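Local coordinates for serine-rich Repeat Adhesion Glycoprotein (Srr1) (Streptococcus agalactiae, PDB 4MBO) that binds fibrinogen as a surface adhesion glycoprotein, through a region built of two beta-sandwich domains, probably by the dock, lock and latch mechanism of related adhesins, at residues 208-213 with 269-275; 51-57 with 105-111; 128-134 with 240-245. All coordinates share one frame; numbering follows the deposited sequence.

The three contacts lie far apart along an elongated chain that is about half strand and almost without helix. Contact 2 closes before the others open; it joins a loop to the end of strand 101-106 in the Ig-like domain. Contacts 3 and 1 then interleave, their segments alternating along the chain. Contact 1 pairs strands 210-215 and 269-272 of the adhesin C-terminal domain, its centre about 59 Å from that of contact 2 and across the middle of the chain. Contact 3 is the inter-domain one, joining 128-134 of the Ig-like domain to 240-245 of the C-terminal one; its centre is about 25 Å from the centre of contact 1 and 39 Å from that of contact 2.

Contact 1 (208-213 with 269-275); sequences NLYTII and ITIDWKT
The ring of Y210 lies over the side chain of D272: CE2 comes 3.6 Å from D272 CB, and the ring and carboxylate planes are only 26° apart, with OD1 above one face near the rim. Y210 and D272 form a non-hydrogen-bonded pair of this antiparallel ladder, and the far ends of both groups are joined by a water that binds Y210 OH and donates to D272 OD2. A chi1 of -178° swings the D272 carboxylate away from its backbone N, and OD1 faces N208, whose ND2 donates to its syn lone pair at 3.0 Å. The same oxygen takes K274 N from above the carboxylate plane, closing an Asx turn. I212 CD1 presses on T270 CG2 at 3.4 Å, a tight contact on the face shared with Y210.

On the face of T211 and I271, W273 donates its indole NE1 to T211 OG1 at 2.9 Å, with the acceptor 5° from the ring plane. The hydroxyl is also hydrogen-bonded to T300 O of strand 295-302. I271 CG2 sits over one face of that indole. Backbone bonds fix the register in both directions, I271 N to T211 O being 2.8 Å.

In the five-stranded antiparallel sheet, strand 269-272 lies between 262-264 and 210-215, and 295-302 flanks the latter. Strand 186-202 of another sheet touches T211, I213 and W273, consistent with a beta-sandwich core.

Contact 2 (51-57 with 105-111); sequences IASVNEG and TWTRYAS
I51, the last residue of strand 43-51, places CG2 4.0 Å from W106 CZ2, where the loop crosses from one sheet of the Ig-like sandwich to strand 59-64 of the other. Farther along, V54 supplies the main apolar contact. Its CG1 stands over the W106 face in a CH-pi contact, 3.7 Å from the centroid of the five-membered ring and 11° off its normal. V54 CG2 also lies on the indole, 3.7 Å from W106 CG, and reaches on to A110 CB in the short helix 108-111. V54 backbone atoms are also bridged to that helix: one water accepts from V54 N and lies within hydrogen-bonding distance of A110 O, while S111 CA makes a CH...O contact with V54 O.

At N55 the chain runs beside S111, and N55 O is 3.8 Å from W106 CB. E56 then extends fully, CG anti to the backbone N, which carries its carboxylate alongside the R108 side chain for a salt bridge. R108 NE meets E56 OE1 at 2.9 Å, from above the carboxylate plane, and the carboxylate and guanidinium planes are 62° apart. T107 caps the helix at its start, its OG1 accepting from A110 N as well as lying in a hydrogen bond with L89 O. G57, at positive phi, ends the segment by donating its N to W106 O, 3.0 Å and nearly straight at 174°.

Contact 3 (128-134 with 240-245); sequences QRIISKT and LTDSMD
D245 and Q128 are brought together by their first torsions: D245 CG lies anti to its backbone N (chi1 -164°), and Q128 CG sits between its backbone N and carbonyl carbon (chi1 67°) before the chain extends. Q128 NE2 then donates to D245 OD2 at 2.9 Å, almost in its own amide plane but on the anti side of the carboxylate, and the amide and carboxylate planes are perpendicular. R129 runs beside the same carboxylate, R129 CG 3.3 Å from D245 OD2; its guanidinium gives only a long salt bridge, with no N-H directed at the oxygen, and NE pairs instead with D127 and NH1 with D69.

S243 OG accepts from D245 N in an ST turn and, separately, donates across to Q128 O at 2.8 Å. S132 O accepts twice, from D242 N at 2.8 Å and from S243 N at 3.0 Å, the second donor tilted 29° from the carbonyl plane. D242 OD2 takes T134 N at 2.9 Å through its anti lone pair, while OD1 pairs with R174; its side chain is about 5 Å from a bound calcium ion.

Of the five hydrogen bonds across, four use a backbone N or O at one or both ends. K179 at D245 and R174 at D242 would probably keep both carboxylates charged, consistent with a specific domain junction held by hydrogen bonds and charge rather than by apolar burial.

Contact 1 (208-213 with 269-275)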
loop_
_atom_site.group_PDB
_atom_site.type_symbol
_atom_site.label_atom_id
_atom_site.label_comp_id
_atom_site.label_asym_id
_atom_site.label_seq_id
_atom_site.Cartn_x
_atom_site.Cartn_y
_atom_site.Cartn_z
ATOM N N ASN A 208 -21.189 0.460 -25.906
ATOM C CA ASN A 208 -20.613 -0.479 -24.954
ATOM C C ASN A 208 -20.047 0.225 -23.725
ATOM O O ASN A 208 -19.750 1.431 -23.744
ATOM C CB ASN A 208 -19.443 -1.254 -25.586
ATOM C CG ASN A 208 -19.865 -2.311 -26.583
ATOM O OD1 ASN A 208 -21.046 -2.619 -26.736
ATOM N ND2 ASN A 208 -18.883 -2.905 -27.234
ATOM N N LEU A 209 -19.827 -0.572 -22.689
ATOM C CA LEU A 209 -19.070 -0.138 -21.521
ATOM C C LEU A 209 -17.563 -0.189 -21.892
ATOM O O LEU A 209 -17.098 -1.146 -22.514
ATOM C CB LEU A 209 -19.339 -1.066 -20.357
ATOM C CG LEU A 209 -20.757 -1.018 -19.783
ATOM C CD1 LEU A 209 -21.051 -2.344 -19.053
ATOM C CD2 LEU A 209 -20.925 0.185 -18.872
ATOM N N TYR A 210 -16.853 0.864 -21.526
ATOM C CA TYR A 210 -15.408 0.997 -21.714
ATOM C C TYR A 210 -14.750 1.399 -20.399
ATOM O O TYR A 210 -15.384 1.950 -19.496
ATOM C CB TYR A 210 -15.035 2.073 -22.749
ATOM C CG TYR A 210 -15.427 1.837 -24.159
ATOM C CD1 TYR A 210 -16.728 2.109 -24.584
ATOM C CD2 TYR A 210 -14.505 1.412 -25.120
ATOM C CE1 TYR A 210 -17.105 1.918 -25.896
ATOM C CE2 TYR A 210 -14.893 1.197 -26.438
ATOM C CZ TYR A 210 -16.191 1.468 -26.818
ATOM O OH TYR A 210 -16.632 1.300 -28.114
ATOM N N THR A 211 -13.468 1.069 -20.291
ATOM C CA THR A 211 -12.611 1.598 -19.222
ATOM C C THR A 211 -11.477 2.390 -19.854
ATOM O O THR A 211 -10.769 1.890 -20.714
ATOM C CB THR A 211 -12.086 0.528 -18.281
ATOM O OG1 THR A 211 -13.143 0.128 -17.421
ATOM C CG2 THR A 211 -10.912 1.040 -17.452
ATOM N N ILE A 212 -11.390 3.676 -19.479
ATOM C CA ILE A 212 -10.339 4.541 -19.915
ATOM C C ILE A 212 -9.444 4.804 -18.686
ATOM O O ILE A 212 -9.927 5.091 -17.574
ATOM C CB ILE A 212 -10.843 5.913 -20.386
ATOM C CG1 ILE A 212 -12.031 5.811 -21.367
ATOM C CG2 ILE A 212 -9.674 6.713 -20.950
ATOM C CD1 ILE A 212 -11.833 4.871 -22.490
ATOM N N ILE A 213 -8.140 4.689 -18.905
ATOM C CA ILE A 213 -7.131 4.988 -17.884
ATOM C C ILE A 213 -6.285 6.101 -18.479
ATOM O O ILE A 213 -5.760 5.978 -19.601
ATOM C CB ILE A 213 -6.295 3.757 -17.559
ATOM C CG1 ILE A 213 -7.208 2.721 -16.852
ATOM C CG2 ILE A 213 -5.097 4.128 -16.685
ATOM C CD1 ILE A 213 -6.682 1.319 -16.855
ATOM N N ILE A 269 -5.209 4.755 -22.082
ATOM C CA ILE A 269 -5.413 3.327 -22.372
ATOM C C ILE A 269 -6.937 3.157 -22.405
ATOM O O ILE A 269 -7.648 3.597 -21.482
ATOM C CB ILE A 269 -4.793 2.440 -21.285
ATOM C CG1 ILE A 269 -3.278 2.454 -21.434
ATOM C CG2 ILE A 269 -5.333 1.012 -21.334
ATOM C CD1 ILE A 269 -2.541 1.864 -20.251
ATOM N N THR A 270 -7.453 2.555 -23.481
ATOM C CA THR A 270 -8.872 2.377 -23.663
ATOM C C THR A 270 -9.184 0.901 -23.859
ATOM O O THR A 270 -8.680 0.254 -24.775
ATOM C CB THR A 270 -9.372 3.138 -24.924
ATOM O OG1 THR A 270 -9.074 4.544 -24.784
ATOM C CG2 THR A 270 -10.866 2.975 -25.092
ATOM N N ILE A 271 -10.000 0.364 -22.958
ATOM C CA ILE A 271 -10.439 -1.026 -22.963
ATOM C C ILE A 271 -11.919 -1.097 -23.266
ATOM O O ILE A 271 -12.724 -0.576 -22.505
ATOM C CB ILE A 271 -10.217 -1.693 -21.589
ATOM C CG1 ILE A 271 -8.733 -1.655 -21.243
ATOM C CG2 ILE A 271 -10.694 -3.133 -21.626
ATOM C CD1 ILE A 271 -8.438 -1.858 -19.755
ATOM N N ASP A 272 -12.276 -1.770 -24.367
ATOM C CA ASP A 272 -13.677 -2.019 -24.750
ATOM C C ASP A 272 -14.100 -3.329 -24.066
ATOM O O ASP A 272 -13.486 -4.377 -24.303
ATOM C CB ASP A 272 -13.723 -2.209 -26.267
ATOM C CG ASP A 272 -15.110 -2.430 -26.832
ATOM O OD1 ASP A 272 -16.115 -2.595 -26.101
ATOM O OD2 ASP A 272 -15.168 -2.482 -28.111
ATOM N N TRP A 273 -15.105 -3.263 -23.199
ATOM C CA TRP A 273 -15.597 -4.469 -22.518
ATOM C C TRP A 273 -16.476 -5.351 -23.409
ATOM O O TRP A 273 -16.904 -6.423 -22.988
ATOM C CB TRP A 273 -16.254 -4.137 -21.197
ATOM C CG TRP A 273 -15.295 -3.520 -20.226
ATOM C CD1 TRP A 273 -15.349 -2.250 -19.739
ATOM C CD2 TRP A 273 -14.155 -4.147 -19.603
ATOM N NE1 TRP A 273 -14.326 -2.045 -18.846
ATOM C CE2 TRP A 273 -13.543 -3.177 -18.796
ATOM C CE3 TRP A 273 -13.561 -5.409 -19.701
ATOM C CZ2 TRP A 273 -12.388 -3.437 -18.050
ATOM C CZ3 TRP A 273 -12.390 -5.661 -18.966
ATOM C CH2 TRP A 273 -11.837 -4.685 -18.152
ATOM N N LYS A 274 -16.750 -4.868 -24.609
ATOM C CA LYS A 274 -17.438 -5.677 -25.650
ATOM C C LYS A 274 -18.864 -6.048 -25.305
ATOM O O LYS A 274 -19.411 -7.049 -25.840
ATOM C CB LYS A 274 -16.664 -6.945 -25.966
ATOM C CG LYS A 274 -15.205 -6.756 -26.290
ATOM C CD LYS A 274 -14.606 -8.087 -26.691
ATOM C CE LYS A 274 -13.095 -8.068 -26.703
ATOM N NZ LYS A 274 -12.479 -7.028 -27.576
ATOM N N THR A 275 -19.479 -5.235 -24.461
ATOM C CA THR A 275 -20.866 -5.419 -24.028
ATOM C C THR A 275 -21.384 -4.163 -23.420
ATOM O O THR A 275 -20.601 -3.305 -23.007
ATOM C CB THR A 275 -21.004 -6.565 -22.985
ATOM O OG1 THR A 275 -22.398 -6.748 -22.641
ATOM C CG2 THR A 275 -20.182 -6.269 -21.739
HETATM O O HOH W 1 -16.241 -0.920 -29.855
#

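Contact 2 (51-57 with 105-111)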
loop_
_atom_site.group_PDB
_atom_site.type_symbol
_atom_site.label_atom_id
_atom_site.label_comp_id
_atom_site.label_asym_id
_atom_site.label_seq_id
_atom_site.Cartn_x
_atom_site.Cartn_y
_atom_site.Cartn_z
ATOM N N ILE A 51 23.039 1.299 25.970
ATOM C CA ILE A 51 23.721 0.003 26.072
ATOM C C ILE A 51 25.214 0.282 26.356
ATOM O O ILE A 51 25.838 1.139 25.701
ATOM C CB ILE A 51 23.459 -0.896 24.828
ATOM C CG1 ILE A 51 24.046 -2.284 25.057
ATOM C CG2 ILE A 51 24.004 -0.287 23.538
ATOM C CD1 ILE A 51 23.506 -3.322 24.104
ATOM N N ALA A 52 25.769 -0.374 27.371
ATOM C CA ALA A 52 27.166 -0.116 27.769
ATOM C C ALA A 52 28.180 -0.385 26.668
ATOM O O ALA A 52 29.100 0.411 26.435
ATOM C CB ALA A 52 27.503 -0.931 29.006
ATOM N N SER A 53 28.049 -1.524 26.020
ATOM C CA SER A 53 28.937 -1.853 24.933
ATOM C C SER A 53 28.333 -2.955 24.099
ATOM O O SER A 53 27.482 -3.705 24.569
ATOM C CB SER A 53 30.315 -2.269 25.448
ATOM O OG SER A 53 30.295 -3.586 25.954
ATOM N N VAL A 54 28.769 -3.029 22.849
ATOM C CA VAL A 54 28.310 -4.031 21.917
ATOM C C VAL A 54 29.468 -4.572 21.082
ATOM O O VAL A 54 30.555 -4.004 21.090
ATOM C CB VAL A 54 27.268 -3.450 20.939
ATOM C CG1 VAL A 54 26.117 -2.821 21.713
ATOM C CG2 VAL A 54 27.910 -2.432 19.990
ATOM N N ASN A 55 29.229 -5.695 20.414
ATOM C CA ASN A 55 30.176 -6.297 19.484
ATOM C C ASN A 55 29.644 -6.164 18.076
ATOM O O ASN A 55 28.422 -6.191 17.871
ATOM C CB ASN A 55 30.385 -7.775 19.786
ATOM C CG ASN A 55 31.112 -7.999 21.086
ATOM O OD1 ASN A 55 32.094 -7.313 21.380
ATOM N ND2 ASN A 55 30.656 -8.974 21.864
ATOM N N GLU A 56 30.560 -6.020 17.118
ATOM C CA GLU A 56 30.254 -5.940 15.726
ATOM C C GLU A 56 29.450 -7.171 15.371
ATOM O O GLU A 56 29.851 -8.304 15.678
ATOM C CB GLU A 56 31.527 -5.896 14.822
ATOM C CG GLU A 56 31.168 -5.899 13.326
ATOM C CD GLU A 56 32.369 -5.819 12.354
ATOM O OE1 GLU A 56 33.517 -5.823 12.818
ATOM O OE2 GLU A 56 32.141 -5.801 11.108
ATOM N N GLY A 57 28.322 -6.951 14.735
ATOM C CA GLY A 57 27.490 -8.054 14.270
ATOM C C GLY A 57 26.428 -8.487 15.243
ATOM O O GLY A 57 25.578 -9.313 14.881
ATOM N N THR A 105 21.646 -4.330 13.334
ATOM C CA THR A 105 22.950 -4.949 13.516
ATOM C C THR A 105 24.006 -3.891 13.823
ATOM O O THR A 105 24.177 -2.937 13.047
ATOM C CB THR A 105 23.347 -5.721 12.257
ATOM O OG1 THR A 105 22.312 -6.670 11.928
ATOM C CG2 THR A 105 24.688 -6.467 12.468
ATOM N N TRP A 106 24.689 -4.047 14.956
ATOM C CA TRP A 106 25.702 -3.097 15.378
ATOM C C TRP A 106 26.932 -3.112 14.458
ATOM O O TRP A 106 27.407 -4.173 14.036
ATOM C CB TRP A 106 26.155 -3.384 16.803
ATOM C CG TRP A 106 25.061 -3.268 17.811
ATOM C CD1 TRP A 106 24.426 -4.281 18.437
ATOM C CD2 TRP A 106 24.448 -2.051 18.282
ATOM N NE1 TRP A 106 23.445 -3.786 19.257
ATOM C CE2 TRP A 106 23.498 -2.411 19.232
ATOM C CE3 TRP A 106 24.662 -0.686 18.016
ATOM C CZ2 TRP A 106 22.714 -1.449 19.918
ATOM C CZ3 TRP A 106 23.895 0.273 18.688
ATOM C CH2 TRP A 106 22.917 -0.121 19.614
ATOM N N THR A 107 27.480 -1.940 14.222
ATOM C CA THR A 107 28.656 -1.808 13.365
ATOM C C THR A 107 29.991 -1.977 14.095
ATOM O O THR A 107 30.073 -2.034 15.322
ATOM C CB THR A 107 28.668 -0.417 12.727
ATOM O OG1 THR A 107 28.788 0.560 13.779
ATOM C CG2 THR A 107 27.443 -0.165 11.877
ATOM N N ARG A 108 31.072 -2.053 13.315
ATOM C CA ARG A 108 32.412 -2.098 13.875
ATOM C C ARG A 108 32.629 -0.810 14.678
ATOM O O ARG A 108 33.120 -0.840 15.801
ATOM C CB ARG A 108 33.460 -2.227 12.739
ATOM C CG ARG A 108 34.895 -2.383 13.201
ATOM C CD ARG A 108 35.845 -2.889 12.090
ATOM N NE ARG A 108 35.308 -4.084 11.410
ATOM C CZ ARG A 108 35.140 -4.234 10.095
ATOM N NH1 ARG A 108 35.595 -3.342 9.212
ATOM N NH2 ARG A 108 34.614 -5.357 9.646
ATOM N N TYR A 109 32.199 0.309 14.111
ATOM C CA TYR A 109 32.346 1.599 14.812
ATOM C C TYR A 109 31.659 1.544 16.182
ATOM O O TYR A 109 32.236 1.921 17.203
ATOM C CB TYR A 109 31.800 2.747 13.981
ATOM C CG TYR A 109 31.693 4.042 14.797
ATOM C CD1 TYR A 109 32.830 4.750 15.163
ATOM C CD2 TYR A 109 30.460 4.521 15.220
ATOM C CE1 TYR A 109 32.748 5.909 15.904
ATOM C CE2 TYR A 109 30.366 5.688 15.958
ATOM C CZ TYR A 109 31.521 6.383 16.302
ATOM O OH TYR A 109 31.480 7.554 17.059
ATOM N N ALA A 110 30.429 1.028 16.214
ATOM C CA ALA A 110 29.733 0.919 17.484
ATOM C C ALA A 110 30.485 0.087 18.511
ATOM O O ALA A 110 30.441 0.391 19.680
ATOM C CB ALA A 110 28.327 0.347 17.278
ATOM N N SER A 111 31.149 -0.991 18.070
ATOM C CA SER A 111 31.886 -1.877 18.973
ATOM C C SER A 111 33.101 -1.209 19.653
ATOM O O SER A 111 33.608 -1.738 20.631
ATOM C CB SER A 111 32.326 -3.179 18.251
ATOM O OG SER A 111 33.345 -2.946 17.270
HETATM O O HOH W 2 30.726 -0.915 22.094
HETATM O O HOH W 3 32.557 -3.265 22.880
#

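Contact 3 (128-134 with 240-245)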
loop_
_atom_site.group_PDB
_atom_site.type_symbol
_atom_site.label_atom_id
_atom_site.label_comp_id
_atom_site.label_asym_id
_atom_site.label_seq_id
_atom_site.Cartn_x
_atom_site.Cartn_y
_atom_site.Cartn_z
ATOM N N GLN A 128 -1.279 -3.095 4.570
ATOM C CA GLN A 128 -2.371 -3.129 3.591
ATOM C C GLN A 128 -2.702 -4.495 3.047
ATOM O O GLN A 128 -3.763 -4.673 2.403
ATOM C CB GLN A 128 -2.110 -2.123 2.437
ATOM C CG GLN A 128 -0.925 -2.460 1.530
ATOM C CD GLN A 128 -0.796 -1.501 0.374
ATOM O OE1 GLN A 128 -1.265 -0.344 0.443
ATOM N NE2 GLN A 128 -0.150 -1.947 -0.690
ATOM N N ARG A 129 -1.791 -5.452 3.244
ATOM C CA ARG A 129 -2.026 -6.828 2.808
ATOM C C ARG A 129 -2.799 -7.629 3.856
ATOM O O ARG A 129 -3.365 -8.666 3.529
ATOM C CB ARG A 129 -0.677 -7.490 2.541
ATOM C CG ARG A 129 0.027 -6.921 1.313
ATOM C CD ARG A 129 1.544 -6.994 1.387
ATOM N NE ARG A 129 2.058 -5.995 2.356
ATOM C CZ ARG A 129 3.207 -5.339 2.238
ATOM N NH1 ARG A 129 3.547 -4.422 3.147
ATOM N NH2 ARG A 129 4.012 -5.570 1.213
ATOM N N ILE A 130 -2.777 -7.157 5.098
ATOM C CA ILE A 130 -3.401 -7.818 6.257
ATOM C C ILE A 130 -4.726 -7.148 6.589
ATOM O O ILE A 130 -5.753 -7.821 6.636
ATOM C CB ILE A 130 -2.453 -7.804 7.450
ATOM C CG1 ILE A 130 -1.120 -8.497 7.079
ATOM C CG2 ILE A 130 -3.092 -8.466 8.669
ATOM C CD1 ILE A 130 -1.285 -9.940 6.708
ATOM N N ILE A 131 -4.716 -5.839 6.829
ATOM C CA ILE A 131 -5.951 -5.053 7.018
ATOM C C ILE A 131 -6.187 -4.467 5.631
ATOM O O ILE A 131 -5.924 -3.299 5.378
ATOM C CB ILE A 131 -5.791 -3.967 8.073
ATOM C CG1 ILE A 131 -5.292 -4.568 9.385
ATOM C CG2 ILE A 131 -7.105 -3.230 8.302
ATOM C CD1 ILE A 131 -4.912 -3.549 10.424
ATOM N N SER A 132 -6.714 -5.315 4.756
ATOM C CA SER A 132 -6.894 -4.982 3.354
ATOM C C SER A 132 -8.255 -4.369 2.998
ATOM O O SER A 132 -8.510 -4.022 1.838
ATOM C CB SER A 132 -6.630 -6.229 2.544
ATOM O OG SER A 132 -7.593 -7.188 2.903
ATOM N N LYS A 133 -9.152 -4.302 3.981
ATOM C CA LYS A 133 -10.460 -3.689 3.821
ATOM C C LYS A 133 -10.740 -2.685 4.920
ATOM O O LYS A 133 -10.241 -2.802 6.045
ATOM C CB LYS A 133 -11.572 -4.758 3.834
ATOM C CG LYS A 133 -11.550 -5.716 2.664
ATOM C CD LYS A 133 -12.639 -6.777 2.806
ATOM C CE LYS A 133 -12.523 -7.895 1.794
ATOM N NZ LYS A 133 -13.654 -8.870 1.945
ATOM N N THR A 134 -11.598 -1.724 4.623
ATOM C CA THR A 134 -12.006 -0.730 5.610
ATOM C C THR A 134 -12.629 -1.440 6.816
ATOM O O THR A 134 -13.366 -2.404 6.656
ATOM C CB THR A 134 -13.037 0.205 4.986
ATOM O OG1 THR A 134 -12.401 0.987 3.953
ATOM C CG2 THR A 134 -13.651 1.106 5.987
ATOM N N LEU A 240 -12.602 -9.188 -3.778
ATOM C CA LEU A 240 -11.827 -7.965 -3.889
ATOM C C LEU A 240 -11.574 -7.319 -2.523
ATOM O O LEU A 240 -12.456 -7.301 -1.649
ATOM C CB LEU A 240 -12.546 -6.947 -4.764
ATOM C CG LEU A 240 -12.783 -7.381 -6.214
ATOM C CD1 LEU A 240 -13.630 -6.311 -6.882
ATOM C CD2 LEU A 240 -11.503 -7.602 -6.994
ATOM N N THR A 241 -10.372 -6.789 -2.358
ATOM C CA THR A 241 -10.022 -6.029 -1.162
ATOM C C THR A 241 -10.129 -4.534 -1.512
ATOM O O THR A 241 -10.321 -4.156 -2.675
ATOM C CB THR A 241 -8.570 -6.341 -0.713
ATOM O OG1 THR A 241 -7.656 -5.919 -1.750
ATOM C CG2 THR A 241 -8.427 -7.802 -0.398
ATOM N N ASP A 242 -9.995 -3.665 -0.518
ATOM C CA ASP A 242 -10.015 -2.238 -0.735
ATOM C C ASP A 242 -8.589 -1.704 -0.990
ATOM O O ASP A 242 -8.391 -0.702 -1.684
ATOM C CB ASP A 242 -10.650 -1.535 0.474
ATOM C CG ASP A 242 -12.119 -1.939 0.724
ATOM O OD1 ASP A 242 -12.858 -2.218 -0.262
ATOM O OD2 ASP A 242 -12.521 -1.976 1.900
ATOM N N SER A 243 -7.568 -2.352 -0.407
ATOM C CA SER A 243 -6.185 -1.924 -0.673
ATOM C C SER A 243 -5.696 -2.344 -2.040
ATOM O O SER A 243 -4.762 -1.753 -2.564
ATOM C CB SER A 243 -5.208 -2.521 0.341
ATOM O OG SER A 243 -5.108 -3.913 0.122
ATOM N N MET A 244 -6.324 -3.375 -2.609
ATOM C CA MET A 244 -5.947 -3.926 -3.886
ATOM C C MET A 244 -4.602 -4.639 -3.862
ATOM O O MET A 244 -4.113 -5.050 -4.903
ATOM C CB MET A 244 -6.008 -2.875 -4.996
ATOM C CG MET A 244 -7.265 -2.055 -4.964
ATOM S SD MET A 244 -7.496 -1.127 -6.491
ATOM C CE MET A 244 -8.898 -0.127 -6.033
ATOM N N ASP A 245 -4.017 -4.815 -2.675
ATOM C CA ASP A 245 -2.754 -5.546 -2.554
ATOM C C ASP A 245 -3.093 -6.940 -2.090
ATOM O O ASP A 245 -3.201 -7.210 -0.896
ATOM C CB ASP A 245 -1.813 -4.871 -1.575
ATOM C CG ASP A 245 -0.366 -5.364 -1.719
ATOM O OD1 ASP A 245 -0.160 -6.400 -2.409
ATOM O OD2 ASP A 245 0.546 -4.758 -1.117
HETATM O O HOH W 4 -4.239 -9.095 0.914
HETATM O O HOH W 5 -13.765 1.203 1.592
#